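Hypothetical protein APE0525 (PDB 2CX0) is of unknown function but carries a PUA domain, a fold common in RNA-binding proteins, and probably binds RNA, perhaps in translation initiation. Local coordinates at residues I37-K49 against G55-C67. Sequence-based numbering, arbitrary orientation.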
loop_
_atom_site.group_PDB
_atom_site.type_symbol
_atom_site.label_atom_id
_atom_site.label_comp_id
_atom_site.label_asym_id
_atom_site.label_seq_id
_atom_site.Cartn_x
_atom_site.Cartn_y
_atom_site.Cartn_z
ATOM N N ILE A 37 -8.232 -11.400 -4.497
ATOM C CA ILE A 37 -7.148 -11.744 -3.597
ATOM C C ILE A 37 -5.991 -12.084 -4.547
ATOM O O ILE A 37 -6.073 -12.961 -5.403
ATOM C CB ILE A 37 -7.489 -12.952 -2.695
ATOM C CG1 ILE A 37 -8.350 -12.483 -1.485
ATOM C CG2 ILE A 37 -6.204 -13.496 -2.069
ATOM C CD1 ILE A 37 -9.727 -12.099 -1.784
ATOM N N PRO A 38 -4.877 -11.394 -4.386
ATOM C CA PRO A 38 -3.696 -11.567 -5.218
ATOM C C PRO A 38 -2.878 -12.841 -5.017
ATOM O O PRO A 38 -2.119 -13.224 -5.889
ATOM C CB PRO A 38 -2.917 -10.299 -4.915
ATOM C CG PRO A 38 -3.204 -10.091 -3.475
ATOM C CD PRO A 38 -4.673 -10.376 -3.348
ATOM N N PHE A 39 -3.023 -13.488 -3.872
ATOM C CA PHE A 39 -2.263 -14.704 -3.577
ATOM C C PHE A 39 -3.148 -15.909 -3.405
ATOM O O PHE A 39 -4.360 -15.779 -3.156
ATOM C CB PHE A 39 -1.431 -14.537 -2.301
ATOM C CG PHE A 39 -2.216 -14.010 -1.151
ATOM C CD1 PHE A 39 -2.941 -14.869 -0.335
ATOM C CD2 PHE A 39 -2.260 -12.626 -0.894
ATOM C CE1 PHE A 39 -3.697 -14.387 0.726
ATOM C CE2 PHE A 39 -3.025 -12.136 0.175
ATOM C CZ PHE A 39 -3.736 -13.001 0.974
ATOM N N SER A 40 -2.519 -17.077 -3.539
ATOM C CA SER A 40 -3.201 -18.338 -3.371
ATOM C C SER A 40 -3.642 -18.614 -1.942
ATOM O O SER A 40 -3.146 -18.044 -0.991
ATOM C CB SER A 40 -2.322 -19.509 -3.786
ATOM O OG SER A 40 -2.872 -20.689 -3.215
ATOM N N GLU A 41 -4.525 -19.599 -1.858
ATOM C CA GLU A 41 -5.188 -20.102 -0.657
ATOM C C GLU A 41 -4.342 -21.240 -0.147
ATOM O O GLU A 41 -4.802 -22.160 0.531
ATOM C CB GLU A 41 -6.562 -20.583 -1.132
ATOM C CG GLU A 41 -7.085 -19.608 -2.260
ATOM C CD GLU A 41 -7.580 -20.277 -3.565
ATOM O OE1 GLU A 41 -7.171 -21.424 -3.889
ATOM O OE2 GLU A 41 -8.378 -19.610 -4.272
ATOM N N LYS A 42 -3.078 -21.159 -0.492
ATOM C CA LYS A 42 -2.129 -22.182 -0.148
ATOM C C LYS A 42 -0.867 -21.463 0.290
ATOM O O LYS A 42 0.081 -22.067 0.781
ATOM C CB LYS A 42 -1.873 -22.992 -1.419
ATOM C CG LYS A 42 -3.173 -23.532 -2.025
ATOM C CD LYS A 42 -3.103 -23.798 -3.531
ATOM C CE LYS A 42 -4.483 -24.248 -4.045
ATOM N NZ LYS A 42 -4.418 -24.645 -5.475
ATOM N N ALA A 43 -0.856 -20.157 0.050
ATOM C CA ALA A 43 0.283 -19.349 0.421
ATOM C C ALA A 43 0.467 -19.397 1.952
ATOM O O ALA A 43 -0.485 -19.478 2.701
ATOM C CB ALA A 43 0.062 -17.875 -0.030
ATOM N N ASP A 44 1.708 -19.339 2.372
ATOM C CA ASP A 44 2.101 -19.315 3.764
ATOM C C ASP A 44 1.895 -17.883 4.327
ATOM O O ASP A 44 2.563 -16.900 3.904
ATOM C CB ASP A 44 3.556 -19.674 3.823
ATOM C CG ASP A 44 4.010 -19.971 5.203
ATOM O OD1 ASP A 44 3.237 -19.733 6.162
ATOM O OD2 ASP A 44 5.157 -20.438 5.339
ATOM N N LEU A 45 1.002 -17.781 5.289
ATOM C CA LEU A 45 0.632 -16.495 5.889
ATOM C C LEU A 45 1.117 -16.456 7.322
ATOM O O LEU A 45 0.776 -17.330 8.126
ATOM C CB LEU A 45 -0.895 -16.341 5.867
ATOM C CG LEU A 45 -1.676 -15.619 4.762
ATOM C CD1 LEU A 45 -0.931 -15.688 3.417
ATOM C CD2 LEU A 45 -3.124 -16.215 4.692
ATOM N N ARG A 46 1.921 -15.454 7.647
ATOM C CA ARG A 46 2.432 -15.298 9.002
ATOM C C ARG A 46 2.245 -13.846 9.466
ATOM O O ARG A 46 2.198 -12.904 8.673
ATOM C CB ARG A 46 3.931 -15.672 9.056
ATOM C CG ARG A 46 4.252 -17.117 8.599
ATOM C CD ARG A 46 5.741 -17.478 8.736
ATOM N NE ARG A 46 6.234 -17.476 10.120
ATOM C CZ ARG A 46 6.021 -18.434 11.025
ATOM N NH1 ARG A 46 5.299 -19.523 10.727
ATOM N NH2 ARG A 46 6.561 -18.314 12.226
ATOM N N LEU A 47 2.168 -13.680 10.754
ATOM C CA LEU A 47 2.023 -12.372 11.358
ATOM C C LEU A 47 3.346 -12.058 12.028
ATOM O O LEU A 47 3.799 -12.815 12.924
ATOM C CB LEU A 47 0.931 -12.384 12.421
ATOM C CG LEU A 47 0.726 -11.070 13.170
ATOM C CD1 LEU A 47 0.063 -10.015 12.192
ATOM C CD2 LEU A 47 -0.193 -11.346 14.340
ATOM N N VAL A 48 3.973 -10.978 11.569
ATOM C CA VAL A 48 5.247 -10.524 12.139
ATOM C C VAL A 48 5.010 -9.229 12.938
ATOM O O VAL A 48 4.448 -8.258 12.417
ATOM C CB VAL A 48 6.234 -10.205 11.036
ATOM C CG1 VAL A 48 7.517 -9.673 11.606
ATOM C CG2 VAL A 48 6.441 -11.466 10.186
ATOM N N LYS A 49 5.388 -9.235 14.197
ATOM C CA LYS A 49 5.270 -8.042 15.053
ATOM C C LYS A 49 6.701 -7.530 15.283
ATOM O O LYS A 49 7.579 -8.305 15.684
ATOM C CB LYS A 49 4.670 -8.406 16.391
ATOM C CG LYS A 49 3.166 -8.509 16.384
ATOM C CD LYS A 49 2.617 -8.590 17.810
ATOM C CE LYS A 49 2.387 -10.032 18.255
ATOM N NZ LYS A 49 2.078 -10.119 19.754
ATOM N N GLY A 55 8.040 2.392 18.678
ATOM C CA GLY A 55 6.818 1.655 18.848
ATOM C C GLY A 55 6.721 0.329 18.140
ATOM O O GLY A 55 7.740 -0.318 17.849
ATOM N N GLU A 56 5.474 -0.072 17.859
ATOM C CA GLU A 56 5.241 -1.391 17.294
ATOM C C GLU A 56 4.601 -1.418 15.916
ATOM O O GLU A 56 3.768 -0.570 15.612
ATOM C CB GLU A 56 4.377 -2.188 18.298
ATOM C CG GLU A 56 5.137 -2.474 19.609
ATOM C CD GLU A 56 4.815 -3.844 20.212
ATOM O OE1 GLU A 56 4.625 -4.829 19.440
ATOM O OE2 GLU A 56 4.781 -3.927 21.465
ATOM N N TYR A 57 5.038 -2.350 15.082
ATOM C CA TYR A 57 4.484 -2.526 13.724
ATOM C C TYR A 57 4.027 -3.976 13.616
ATOM O O TYR A 57 4.673 -4.881 14.156
ATOM C CB TYR A 57 5.574 -2.311 12.638
ATOM C CG TYR A 57 6.237 -0.946 12.664
ATOM C CD1 TYR A 57 7.159 -0.598 13.693
ATOM C CD2 TYR A 57 5.940 -0.013 11.698
ATOM C CE1 TYR A 57 7.743 0.660 13.735
ATOM C CE2 TYR A 57 6.517 1.257 11.709
ATOM C CZ TYR A 57 7.412 1.582 12.732
ATOM O OH TYR A 57 7.963 2.838 12.713
ATOM N N GLU A 58 2.942 -4.218 12.908
ATOM C CA GLU A 58 2.477 -5.608 12.708
ATOM C C GLU A 58 2.270 -5.718 11.227
ATOM O O GLU A 58 1.593 -4.870 10.618
ATOM C CB GLU A 58 1.161 -5.859 13.406
ATOM C CG GLU A 58 1.344 -6.116 14.859
ATOM C CD GLU A 58 0.061 -6.570 15.526
ATOM O OE1 GLU A 58 -0.733 -7.301 14.882
ATOM O OE2 GLU A 58 -0.132 -6.196 16.703
ATOM N N ILE A 59 2.845 -6.758 10.649
ATOM C CA ILE A 59 2.766 -6.972 9.211
ATOM C C ILE A 59 2.445 -8.435 8.856
ATOM O O ILE A 59 3.019 -9.371 9.440
ATOM C CB ILE A 59 4.127 -6.660 8.536
ATOM C CG1 ILE A 59 4.503 -5.162 8.713
ATOM C CG2 ILE A 59 4.032 -6.973 7.039
ATOM C CD1 ILE A 59 5.970 -4.923 8.192
ATOM N N ILE A 60 1.564 -8.640 7.888
ATOM C CA ILE A 60 1.275 -9.994 7.498
ATOM C C ILE A 60 2.186 -10.339 6.342
ATOM O O ILE A 60 2.258 -9.578 5.367
ATOM C CB ILE A 60 -0.181 -10.122 7.085
ATOM C CG1 ILE A 60 -1.059 -10.025 8.366
ATOM C CG2 ILE A 60 -0.409 -11.466 6.316
ATOM C CD1 ILE A 60 -2.568 -9.915 8.043
ATOM N N THR A 61 2.914 -11.444 6.444
ATOM C CA THR A 61 3.768 -11.872 5.328
ATOM C C THR A 61 3.061 -12.962 4.538
ATOM O O THR A 61 2.346 -13.781 5.085
ATOM C CB THR A 61 5.155 -12.416 5.779
ATOM O OG1 THR A 61 4.997 -13.545 6.676
ATOM C CG2 THR A 61 5.911 -11.275 6.511
ATOM N N VAL A 62 3.285 -12.948 3.232
ATOM C CA VAL A 62 2.714 -13.904 2.307
ATOM C C VAL A 62 3.940 -14.543 1.619
ATOM O O VAL A 62 4.656 -13.912 0.841
ATOM C CB VAL A 62 1.793 -13.235 1.214
ATOM C CG1 VAL A 62 1.160 -14.311 0.324
ATOM C CG2 VAL A 62 0.675 -12.443 1.837
ATOM N N ASP A 63 4.174 -15.815 1.925
ATOM C CA ASP A 63 5.341 -16.537 1.389
ATOM C C ASP A 63 6.626 -15.805 1.708
ATOM O O ASP A 63 7.558 -15.778 0.915
ATOM C CB ASP A 63 5.195 -16.795 -0.126
ATOM C CG ASP A 63 4.199 -17.893 -0.404
ATOM O OD1 ASP A 63 4.065 -18.740 0.501
ATOM O OD2 ASP A 63 3.563 -17.922 -1.475
ATOM N N GLY A 64 6.657 -15.189 2.882
ATOM C CA GLY A 64 7.827 -14.483 3.316
ATOM C C GLY A 64 7.822 -13.031 2.884
ATOM O O GLY A 64 8.601 -12.234 3.415
ATOM N N VAL A 65 6.974 -12.640 1.934
ATOM C CA VAL A 65 6.980 -11.216 1.559
ATOM C C VAL A 65 6.108 -10.344 2.528
ATOM O O VAL A 65 4.965 -10.661 2.763
ATOM C CB VAL A 65 6.483 -11.062 0.103
ATOM C CG1 VAL A 65 6.474 -9.596 -0.284
ATOM C CG2 VAL A 65 7.385 -11.888 -0.832
ATOM N N PRO A 66 6.661 -9.241 3.090
ATOM C CA PRO A 66 5.907 -8.365 4.020
ATOM C C PRO A 66 4.847 -7.642 3.163
ATOM O O PRO A 66 5.145 -6.664 2.499
ATOM C CB PRO A 66 6.993 -7.441 4.587
ATOM C CG PRO A 66 7.971 -7.343 3.447
ATOM C CD PRO A 66 8.028 -8.734 2.875
ATOM N N CYS A 67 3.615 -8.113 3.215
ATOM C CA CYS A 67 2.605 -7.578 2.322
ATOM C C CYS A 67 1.431 -6.781 2.816
ATOM O O CYS A 67 0.978 -5.927 2.083
ATOM C CB CYS A 67 1.967 -8.711 1.538
ATOM S SG CYS A 67 2.963 -9.560 0.339
HETATM O O HOH W 1 4.799 -15.691 5.200
#
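Val62 packs against Phe39, Ala43 and Leu45, all buried, at the tight part of the antiparallel pairing of strands 45-51 and 56-62. Val62 CG2 lies over one face of the Phe39 ring in a CH-pi contact, 4.3 Å from the centroid, while Ile37 CG2 lies over the centre of the opposite face. Val62 CG1 packs 3.7 Å from Ala43 CB. Phe39 holds its ring there with CG between backbone N and carbonyl carbon (chi1 50°); Phe86 of helix 80-86 also touches both Phe39 and Val62. A serine in place of Phe39 would probably open a gap beside Val62 CG2 and deprive Ile37 of its flat partner.

Asp44, Asp63 and Glu58 form the exposed, polar side. Lys49 and Glu58 run alongside each other, CG to CG 3.4 Å, yet Lys49 NZ stays 5.4 Å from Glu58 OE2. In the type I' turn leading into strand 65-70, Asp63 OD1 accepts a bond from Asp44 N (3.1 Å), and Gly64 suits a position where a CB would jam against the preceding carbonyl O. Paired backbone bonds join Arg46 with Thr61 and Val48 with Ile59. The chemistry thus implies a register set by backbone bonds, with apolar packing between the preceding loop and Val62.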